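Local coordinates for protein acetyl-CoA C-acetyltransferase (Syntrophomonas wolfei subsp. wolfei, PDB 7N7Z) that probably catalyses the thiolase reaction in which two acetyl-CoA molecules and acetoacetyl-CoA plus free CoA are interconverted, at residues A30-L33 with A34-A37; K142-A146 with M147-G151; L182-T185 with S186-A190; K192-E196 with G197-R201. All coordinates share one frame; numbering follows the deposited sequence.

Contact 1: residues A30-L33 with A34-A37; sequences ANDL and AIIA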
loop_
_atom_site.group_PDB
_atom_site.type_symbol
_atom_site.label_atom_id
_atom_site.label_comp_id
_atom_site.label_asym_id
_atom_site.label_seq_id
_atom_site.Cartn_x
_atom_site.Cartn_y
_atom_site.Cartn_z
ATOM N N ALA B 30 13.310 -3.504 -16.325
ATOM C CA ALA B 30 12.999 -3.826 -17.714
ATOM C C ALA B 30 13.728 -2.903 -18.685
ATOM O O ALA B 30 14.233 -3.355 -19.719
ATOM C CB ALA B 30 11.488 -3.750 -17.941
ATOM N N ASN B 31 13.797 -1.607 -18.371
ATOM C CA ASN B 31 14.393 -0.659 -19.305
ATOM C C ASN B 31 15.886 -0.899 -19.488
ATOM O O ASN B 31 16.415 -0.696 -20.587
ATOM C CB ASN B 31 14.145 0.773 -18.829
ATOM C CG ASN B 31 12.679 1.143 -18.844
ATOM O OD1 ASN B 31 11.848 0.407 -19.378
ATOM N ND2 ASN B 31 12.349 2.288 -18.255
ATOM N N ASP B 32 16.582 -1.327 -18.434
ATOM C CA ASP B 32 18.019 -1.547 -18.544
ATOM C C ASP B 32 18.339 -2.853 -19.260
ATOM O O ASP B 32 19.390 -2.958 -19.905
ATOM C CB ASP B 32 18.653 -1.514 -17.155
ATOM C CG ASP B 32 18.279 -0.264 -16.378
ATOM O OD1 ASP B 32 18.451 0.848 -16.924
ATOM O OD2 ASP B 32 17.810 -0.389 -15.228
ATOM N N LEU B 33 17.458 -3.852 -19.164
ATOM C CA LEU B 33 17.592 -5.027 -20.018
ATOM C C LEU B 33 17.329 -4.668 -21.476
ATOM O O LEU B 33 18.035 -5.137 -22.375
ATOM C CB LEU B 33 16.629 -6.126 -19.570
ATOM C CG LEU B 33 16.976 -6.907 -18.302
ATOM C CD1 LEU B 33 15.742 -7.631 -17.786
ATOM C CD2 LEU B 33 18.108 -7.890 -18.551
ATOM N N ALA B 34 16.308 -3.843 -21.722
ATOM C CA ALA B 34 16.012 -3.415 -23.084
ATOM C C ALA B 34 17.189 -2.666 -23.694
ATOM O O ALA B 34 17.498 -2.840 -24.879
ATOM C CB ALA B 34 14.759 -2.538 -23.093
ATOM N N ILE B 35 17.861 -1.831 -22.900
ATOM C CA ILE B 35 18.990 -1.062 -23.414
ATOM C C ILE B 35 20.122 -1.992 -23.827
ATOM O O ILE B 35 20.764 -1.790 -24.866
ATOM C CB ILE B 35 19.453 -0.034 -22.364
ATOM C CG1 ILE B 35 18.525 1.182 -22.376
ATOM C CG2 ILE B 35 20.891 0.396 -22.625
ATOM C CD1 ILE B 35 18.553 1.980 -21.098
ATOM N N ILE B 36 20.388 -3.025 -23.026
ATOM C CA ILE B 36 21.465 -3.955 -23.350
ATOM C C ILE B 36 21.140 -4.717 -24.629
ATOM O O ILE B 36 21.981 -4.845 -25.527
ATOM C CB ILE B 36 21.722 -4.910 -22.170
ATOM C CG1 ILE B 36 22.325 -4.141 -20.992
ATOM C CG2 ILE B 36 22.647 -6.046 -22.595
ATOM C CD1 ILE B 36 22.303 -4.900 -19.680
ATOM N N ALA B 37 19.910 -5.224 -24.738
ATOM C CA ALA B 37 19.518 -5.954 -25.940
ATOM C C ALA B 37 19.488 -5.039 -27.157
ATOM O O ALA B 37 19.902 -5.440 -28.252
ATOM C CB ALA B 37 18.153 -6.611 -25.731
#
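Four successive i to i+4 backbone hydrogen bonds join residues 30-33 to 34-37 in two successive turns of alpha helix, from Ala34 N to Ala30 O at 2.9 Å through to Ala37 N to Leu33 O at 3.0 Å. The bond from Ile36 N to Asp32 O is the longest of the four, 3.3 Å, with the donor lying above the carbonyl plane. Ile35 and Ile36 lay their long branches back over the preceding turn: with CG1 beside the backbone N (chi1 -79°), Ile35 CG1 comes 3.3 Å from Asn31 O, and Ile36 CG1 lies equally close to Asp32 O. Both touch carbonyl oxygens with CH groups alone. This is the start of helix 30-45 in the N-terminal part of the thiolase fold, packed against strand 254-264. Ala37 and Leu33 face that strand, where the small methyl of Ala37 fits close against Ala257 and Ala259, while Leu33 also reaches Val206. Ala34 likewise has only a methyl, its CB 3.5 Å from Ala30 O, and it meets Ile73 of helix 69-76. Asn31 suits the first turn because its amide ND2 donates to Asn65 O. Asp32 OD1 approaches Ile35 CD1 no nearer than 4.3 Å.

Contact 2: residues K142-A146 with M147-G151; sequences KVQDA and MLSDG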
loop_
_atom_site.group_PDB
_atom_site.type_symbol
_atom_site.label_atom_id
_atom_site.label_comp_id
_atom_site.label_asym_id
_atom_site.label_seq_id
_atom_site.Cartn_x
_atom_site.Cartn_y
_atom_site.Cartn_z
ATOM N N LYS B 142 -7.726 -4.843 -1.491
ATOM C CA LYS B 142 -6.746 -5.798 -1.985
ATOM C C LYS B 142 -5.533 -5.051 -2.515
ATOM O O LYS B 142 -5.676 -4.063 -3.243
ATOM C CB LYS B 142 -7.338 -6.679 -3.090
ATOM C CG LYS B 142 -8.475 -7.578 -2.630
ATOM C CD LYS B 142 -8.546 -8.860 -3.453
ATOM C CE LYS B 142 -7.437 -9.836 -3.079
ATOM N NZ LYS B 142 -7.609 -10.391 -1.705
ATOM N N VAL B 143 -4.348 -5.517 -2.135
ATOM C CA VAL B 143 -3.105 -5.092 -2.769
ATOM C C VAL B 143 -2.797 -6.133 -3.843
ATOM O O VAL B 143 -2.517 -7.294 -3.537
ATOM C CB VAL B 143 -1.963 -4.941 -1.755
ATOM C CG1 VAL B 143 -1.828 -6.174 -0.865
ATOM C CG2 VAL B 143 -0.649 -4.637 -2.464
ATOM N N GLN B 144 -2.870 -5.716 -5.104
ATOM C CA GLN B 144 -2.972 -6.632 -6.231
ATOM C C GLN B 144 -1.610 -6.894 -6.854
ATOM O O GLN B 144 -0.834 -5.960 -7.084
ATOM C CB GLN B 144 -3.921 -6.069 -7.290
ATOM C CG GLN B 144 -5.372 -6.457 -7.094
ATOM C CD GLN B 144 -6.304 -5.667 -7.986
ATOM O OE1 GLN B 144 -6.621 -4.513 -7.700
ATOM N NE2 GLN B 144 -6.746 -6.284 -9.073
ATOM N N ASP B 145 -1.333 -8.165 -7.134
ATOM C CA ASP B 145 -0.170 -8.551 -7.925
ATOM C C ASP B 145 -0.482 -8.265 -9.389
ATOM O O ASP B 145 -1.256 -8.992 -10.020
ATOM C CB ASP B 145 0.162 -10.023 -7.701
ATOM C CG ASP B 145 1.452 -10.439 -8.380
ATOM O OD1 ASP B 145 1.914 -9.704 -9.277
ATOM O OD2 ASP B 145 2.004 -11.498 -8.017
ATOM N N ALA B 146 0.113 -7.199 -9.932
ATOM C CA ALA B 146 -0.226 -6.773 -11.286
ATOM C C ALA B 146 0.135 -7.830 -12.322
ATOM O O ALA B 146 -0.545 -7.946 -13.349
ATOM C CB ALA B 146 0.473 -5.454 -11.611
ATOM N N MET B 147 1.200 -8.599 -12.084
ATOM C CA MET B 147 1.551 -9.664 -13.016
ATOM C C MET B 147 0.388 -10.626 -13.212
ATOM O O MET B 147 0.249 -11.226 -14.285
ATOM C CB MET B 147 2.785 -10.417 -12.517
ATOM C CG MET B 147 3.228 -11.568 -13.419
ATOM S SD MET B 147 3.944 -12.949 -12.513
ATOM C CE MET B 147 5.222 -12.117 -11.580
ATOM N N LEU B 148 -0.452 -10.787 -12.193
ATOM C CA LEU B 148 -1.623 -11.650 -12.288
ATOM C C LEU B 148 -2.849 -10.870 -12.755
ATOM O O LEU B 148 -3.458 -11.207 -13.776
ATOM C CB LEU B 148 -1.892 -12.313 -10.933
ATOM C CG LEU B 148 -0.748 -13.140 -10.345
ATOM C CD1 LEU B 148 -1.158 -13.707 -8.996
ATOM C CD2 LEU B 148 -0.338 -14.252 -11.294
ATOM N N SER B 149 -3.208 -9.812 -12.023
ATOM C CA SER B 149 -4.466 -9.120 -12.287
ATOM C C SER B 149 -4.447 -8.388 -13.621
ATOM O O SER B 149 -5.489 -8.276 -14.278
ATOM C CB SER B 149 -4.772 -8.143 -11.149
ATOM O OG SER B 149 -3.777 -7.136 -11.051
ATOM N N ASP B 150 -3.286 -7.885 -14.041
ATOM C CA ASP B 150 -3.165 -7.133 -15.282
ATOM C C ASP B 150 -2.493 -7.932 -16.391
ATOM O O ASP B 150 -2.182 -7.366 -17.444
ATOM C CB ASP B 150 -2.385 -5.838 -15.036
ATOM C CG ASP B 150 -3.242 -4.735 -14.437
ATOM O OD1 ASP B 150 -4.484 -4.870 -14.420
ATOM O OD2 ASP B 150 -2.664 -3.727 -13.980
ATOM N N GLY B 151 -2.262 -9.229 -16.188
ATOM C CA GLY B 151 -1.551 -10.021 -17.171
ATOM C C GLY B 151 -1.933 -11.486 -17.208
ATOM O O GLY B 151 -2.610 -11.930 -18.139
#
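A helix N-cap joins residues 142-146 to 147-151, where strand 141-145 gives way to the short helix 146-152, at the interfaces of the four-chain assembly of this thiolase. Asp145 is the N-cap residue. With its CG anti to the backbone N (chi1 -174°), the carboxylate swings forward and OD1 accepts a weak bond from Met147 N at 3.1 Å, alongside the Met147 side chain. Aspartate suits this place because its short, negatively charged arm can meet N-H groups of the first turn; the helix end probably stabilises that charge further. The same carboxylate faces other subunits: OD1 forms a salt bridge with Arg133 of the third subunit, and OD2 accepts from Gly139 N of the second. Asp145 O is gripped by two amides, Ser149 N at 2.9 Å in the carbonyl plane and Leu148 N, also at 2.9 Å but about 50° out of that plane. Ala146 starts the helix with a small side chain that packs on Ile125 and Leu128, and its carbonyl O takes Asp150 N at 2.8 Å. Asp150 then turns its carboxylate to the backbone N-H groups of Gly64 and Gly66 of the third subunit. Leu148 CG rests 4.0 Å from Asp145 OD2, an apolar branch crossing the carboxylate. Gln144, extended beyond CG, brings its amide NE2 to within 3.4 Å of Ser149 CB.

Contact 3: residues L182-T185 with S186-A190; sequences LALT and SHQNA
Leu184 and Gln188, one helical turn apart, make the main side-chain contact between residues 182-185 and 186-190. The extended Gln188 chain runs obliquely across the leucine branches: Gln188 OE1 lies 3.4 Å from Leu184 CG, and Gln188 CG is 3.6 Å from Leu184 CD1. Both the CG methylene and the carboxamide of Gln188 thus lie against the leucine. In the backbone, Gln188 N donates to Leu184 O at 2.7 Å, nearly along the C=O axis, one of the i to i+4 bonds of an alpha helix. His187 brings a ring C-H close, its CD2 3.0 Å from Ala183 O, the same oxygen that accepts the backbone hydrogen bond from His187 N at 3.1 Å. Imidazole suits the site because both ring nitrogens find backbone partners beyond the turn: NE2 binds Ala248 O, and ND1 has a weak bond with Ile224 N. Thr185 OG1, set between its backbone N and carbonyl carbon (chi1 44°), is turned back to Leu182 O, but the two atoms are modelled too close together for the details of that bond to be trusted. A water donates to Ser186 OG at 2.8 Å and, weakly, to Thr185 OG1, linking the two hydroxyls; Ser186 OG also bonds Glu321 OE1. These residues belong to the long helix 176-196. The side that carries Leu182, Ala183, His187 and Ala190 rests on helix 353-356 through Ile354 and Leu356, and Leu182 extends further to Val327 and Leu328 of helix 324-336.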
loop_
_atom_site.group_PDB
_atom_site.type_symbol
_atom_site.label_atom_id
_atom_site.label_comp_id
_atom_site.label_asym_id
_atom_site.label_seq_id
_atom_site.Cartn_x
_atom_site.Cartn_y
_atom_site.Cartn_z
ATOM N N LEU B 182 6.161 -34.576 -23.137
ATOM C CA LEU B 182 6.585 -33.434 -23.940
ATOM C C LEU B 182 7.400 -32.457 -23.105
ATOM O O LEU B 182 8.468 -31.997 -23.527
ATOM C CB LEU B 182 5.364 -32.739 -24.544
ATOM C CG LEU B 182 5.658 -31.626 -25.553
ATOM C CD1 LEU B 182 4.614 -31.616 -26.658
ATOM C CD2 LEU B 182 5.722 -30.268 -24.871
ATOM N N ALA B 183 6.912 -32.134 -21.905
ATOM C CA ALA B 183 7.591 -31.151 -21.068
ATOM C C ALA B 183 9.023 -31.569 -20.769
ATOM O O ALA B 183 9.930 -30.729 -20.746
ATOM C CB ALA B 183 6.811 -30.950 -19.769
ATOM N N LEU B 184 9.248 -32.863 -20.532
ATOM C CA LEU B 184 10.597 -33.335 -20.235
ATOM C C LEU B 184 11.557 -32.983 -21.365
ATOM O O LEU B 184 12.636 -32.428 -21.129
ATOM C CB LEU B 184 10.580 -34.844 -19.988
ATOM C CG LEU B 184 11.946 -35.518 -19.831
ATOM C CD1 LEU B 184 12.660 -35.010 -18.587
ATOM C CD2 LEU B 184 11.794 -37.030 -19.784
ATOM N N THR B 185 11.176 -33.297 -22.606
ATOM C CA THR B 185 12.056 -33.023 -23.738
ATOM C C THR B 185 12.426 -31.546 -23.806
ATOM O O THR B 185 13.555 -31.199 -24.169
ATOM C CB THR B 185 11.390 -33.465 -25.042
ATOM O OG1 THR B 185 10.021 -33.044 -25.054
ATOM C CG2 THR B 185 11.453 -34.977 -25.188
ATOM N N SER B 186 11.492 -30.660 -23.455
ATOM C CA SER B 186 11.791 -29.232 -23.470
ATOM C C SER B 186 12.860 -28.890 -22.441
ATOM O O SER B 186 13.845 -28.209 -22.753
ATOM C CB SER B 186 10.516 -28.428 -23.214
ATOM O OG SER B 186 9.711 -28.377 -24.377
ATOM N N HIS B 187 12.680 -29.352 -21.202
ATOM C CA HIS B 187 13.709 -29.158 -20.187
ATOM C C HIS B 187 15.025 -29.796 -20.616
ATOM O O HIS B 187 16.095 -29.196 -20.463
ATOM C CB HIS B 187 13.247 -29.740 -18.851
ATOM C CG HIS B 187 12.047 -29.056 -18.275
ATOM N ND1 HIS B 187 12.107 -27.806 -17.698
ATOM C CD2 HIS B 187 10.755 -29.450 -18.184
ATOM C CE1 HIS B 187 10.903 -27.459 -17.279
ATOM N NE2 HIS B 187 10.065 -28.440 -17.559
ATOM N N GLN B 188 14.965 -31.013 -21.161
ATOM C CA GLN B 188 16.183 -31.702 -21.573
ATOM C C GLN B 188 16.816 -31.024 -22.782
ATOM O O GLN B 188 18.027 -30.771 -22.801
ATOM C CB GLN B 188 15.873 -33.169 -21.872
ATOM C CG GLN B 188 15.400 -33.950 -20.655
ATOM C CD GLN B 188 15.337 -35.442 -20.903
ATOM O OE1 GLN B 188 14.646 -35.905 -21.811
ATOM N NE2 GLN B 188 16.057 -36.206 -20.089
ATOM N N ASN B 189 16.014 -30.723 -23.806
ATOM C CA ASN B 189 16.542 -30.012 -24.967
ATOM C C ASN B 189 17.114 -28.659 -24.563
ATOM O O ASN B 189 18.197 -28.273 -25.017
ATOM C CB ASN B 189 15.449 -29.836 -26.020
ATOM C CG ASN B 189 15.176 -31.108 -26.798
ATOM O OD1 ASN B 189 15.972 -32.046 -26.775
ATOM N ND2 ASN B 189 14.046 -31.145 -27.494
ATOM N N ALA B 190 16.399 -27.926 -23.707
ATOM C CA ALA B 190 16.906 -26.643 -23.232
ATOM C C ALA B 190 18.232 -26.821 -22.504
ATOM O O ALA B 190 19.208 -26.113 -22.784
ATOM C CB ALA B 190 15.873 -25.978 -22.322
HETATM O O HOH W 1 10.034 -29.956 -26.632
#

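Contact 4: residues K192-E196 with G197-R201; sequences KAVDE and GIFDR
Backbone hydrogen bonds from Gly197 and Ile198 reach back into residues 192-196 and close helix 176-196 with a Schellman motif. Ile198 N donates to Ala193 O at 3.0 Å in the carbonyl plane, the i+5 to i bond of the motif. Gly197 N meets Val194 O at 3.1 Å from well above the carbonyl plane. Gly197 has positive phi (80°), a conformation that glycine adopts easily because no CB crowds the preceding carbonyl. A type I beta turn follows at once, with Asp200 N bonded to Gly197 O.

Apolar contacts fasten the departing chain to the helix. Ala193 CB sits 3.6 Å from Phe199 CE2 and 3.9 Å from Ile198 CB, so its small methyl serves two larger neighbours. Val194 CG2 comes to the edge of the phenyl ring, in its plane, 4.0 Å from Phe199 CE2. Phe199 CG lies beside its own backbone N (chi1 -60°), which brings the ring to Ala193 and Val194. Ile198 also packs on Glu374 and Arg377 of helix 360-378, and its CD1 runs alongside Glu196.

The charged groups find partners elsewhere in the chain as well. Arg201 NH2 donates to Ile198 O at 3.3 Å, almost in the guanidinium plane, while its NH1 pairs with Glu376. Asp195 has its salt bridge with Arg225.

The chemistry thus divides the work: main-chain bonds end the helix, the apolar group of Ala193, Val194, Ile198 and Phe199 holds the turn in place, and Arg201 ties the departing chain to helix 360-378.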
loop_
_atom_site.group_PDB
_atom_site.type_symbol
_atom_site.label_atom_id
_atom_site.label_comp_id
_atom_site.label_asym_id
_atom_site.label_seq_id
_atom_site.Cartn_x
_atom_site.Cartn_y
_atom_site.Cartn_z
ATOM N N LYS B 192 20.345 -29.221 -22.853
ATOM C CA LYS B 192 21.324 -29.591 -23.869
ATOM C C LYS B 192 21.900 -28.355 -24.555
ATOM O O LYS B 192 23.117 -28.135 -24.557
ATOM C CB LYS B 192 20.671 -30.522 -24.894
ATOM C CG LYS B 192 21.639 -31.171 -25.869
ATOM C CD LYS B 192 20.969 -32.317 -26.622
ATOM C CE LYS B 192 21.618 -32.573 -27.979
ATOM N NZ LYS B 192 20.604 -32.810 -29.050
ATOM N N ALA B 193 21.028 -27.530 -25.137
ATOM C CA ALA B 193 21.493 -26.384 -25.909
ATOM C C ALA B 193 22.184 -25.345 -25.036
ATOM O O ALA B 193 23.130 -24.690 -25.489
ATOM C CB ALA B 193 20.321 -25.745 -26.650
ATOM N N VAL B 194 21.725 -25.167 -23.798
ATOM C CA VAL B 194 22.342 -24.182 -22.914
ATOM C C VAL B 194 23.797 -24.549 -22.652
ATOM O O VAL B 194 24.712 -23.746 -22.874
ATOM C CB VAL B 194 21.546 -24.063 -21.602
ATOM C CG1 VAL B 194 22.394 -23.417 -20.516
ATOM C CG2 VAL B 194 20.268 -23.274 -21.826
ATOM N N ASP B 195 24.033 -25.774 -22.180
ATOM C CA ASP B 195 25.387 -26.172 -21.814
ATOM C C ASP B 195 26.295 -26.266 -23.034
ATOM O O ASP B 195 27.500 -26.018 -22.925
ATOM C CB ASP B 195 25.355 -27.506 -21.070
ATOM C CG ASP B 195 24.479 -27.462 -19.834
ATOM O OD1 ASP B 195 24.560 -26.467 -19.082
ATOM O OD2 ASP B 195 23.709 -28.421 -19.615
ATOM N N GLU B 196 25.744 -26.617 -24.195
ATOM C CA GLU B 196 26.543 -26.732 -25.407
ATOM C C GLU B 196 26.818 -25.387 -26.067
ATOM O O GLU B 196 27.587 -25.338 -27.034
ATOM C CB GLU B 196 25.847 -27.661 -26.406
ATOM C CG GLU B 196 25.772 -29.110 -25.943
ATOM C CD GLU B 196 24.928 -29.977 -26.859
ATOM O OE1 GLU B 196 24.244 -29.421 -27.745
ATOM O OE2 GLU B 196 24.953 -31.215 -26.695
ATOM N N GLY B 197 26.217 -24.304 -25.576
ATOM C CA GLY B 197 26.487 -22.988 -26.115
ATOM C C GLY B 197 25.751 -22.656 -27.391
ATOM O O GLY B 197 26.198 -21.781 -28.139
ATOM N N ILE B 198 24.627 -23.321 -27.663
ATOM C CA ILE B 198 23.894 -23.049 -28.896
ATOM C C ILE B 198 23.311 -21.640 -28.884
ATOM O O ILE B 198 23.109 -21.038 -29.945
ATOM C CB ILE B 198 22.803 -24.118 -29.105
ATOM C CG1 ILE B 198 23.460 -25.463 -29.441
ATOM C CG2 ILE B 198 21.819 -23.676 -30.191
ATOM C CD1 ILE B 198 22.504 -26.538 -29.925
ATOM N N PHE B 199 23.032 -21.093 -27.703
ATOM C CA PHE B 199 22.456 -19.760 -27.578
ATOM C C PHE B 199 23.505 -18.666 -27.422
ATOM O O PHE B 199 23.140 -17.500 -27.244
ATOM C CB PHE B 199 21.500 -19.707 -26.380
ATOM C CG PHE B 199 20.357 -20.679 -26.467
ATOM C CD1 PHE B 199 19.485 -20.650 -27.542
ATOM C CD2 PHE B 199 20.153 -21.615 -25.469
ATOM C CE1 PHE B 199 18.431 -21.541 -27.622
ATOM C CE2 PHE B 199 19.100 -22.508 -25.542
ATOM C CZ PHE B 199 18.238 -22.470 -26.620
ATOM N N ASP B 200 24.794 -19.006 -27.490
ATOM C CA ASP B 200 25.832 -18.016 -27.221
ATOM C C ASP B 200 25.838 -16.909 -28.269
ATOM O O ASP B 200 26.100 -15.744 -27.946
ATOM C CB ASP B 200 27.198 -18.698 -27.153
ATOM C CG ASP B 200 27.408 -19.453 -25.854
ATOM O OD1 ASP B 200 26.520 -19.391 -24.977
ATOM O OD2 ASP B 200 28.459 -20.111 -25.710
ATOM N N ARG B 201 25.551 -17.247 -29.527
ATOM C CA ARG B 201 25.602 -16.247 -30.588
ATOM C C ARG B 201 24.525 -15.184 -30.396
ATOM O O ARG B 201 24.804 -13.982 -30.479
ATOM C CB ARG B 201 25.449 -16.916 -31.953
ATOM C CG ARG B 201 26.568 -17.875 -32.311
ATOM C CD ARG B 201 26.129 -18.844 -33.398
ATOM N NE ARG B 201 25.033 -19.698 -32.952
ATOM C CZ ARG B 201 24.041 -20.124 -33.723
ATOM N NH1 ARG B 201 23.973 -19.808 -35.006
ATOM N NH2 ARG B 201 23.090 -20.887 -33.192
#

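In the fold
From the N terminus, contact 1 comes first, on helix 30-45 against the central sheet. Contact 2 follows at the junction of strand 141-145 and helix 146-152, its centre about 23 Å from that of contact 1, and it alone of the four meets other subunits. Contacts 3 and 4 share helix 176-196, with centres about 14 Å apart: the former lies within the helix, the latter at its C-terminal end, where the chain turns toward strand 206-208. Each is local, joining adjoining residues, so none encloses a long loop; they run in series, without nesting or crossing. Strand 206-208, beyond contact 4, supplies Val206, which packs on contact 1.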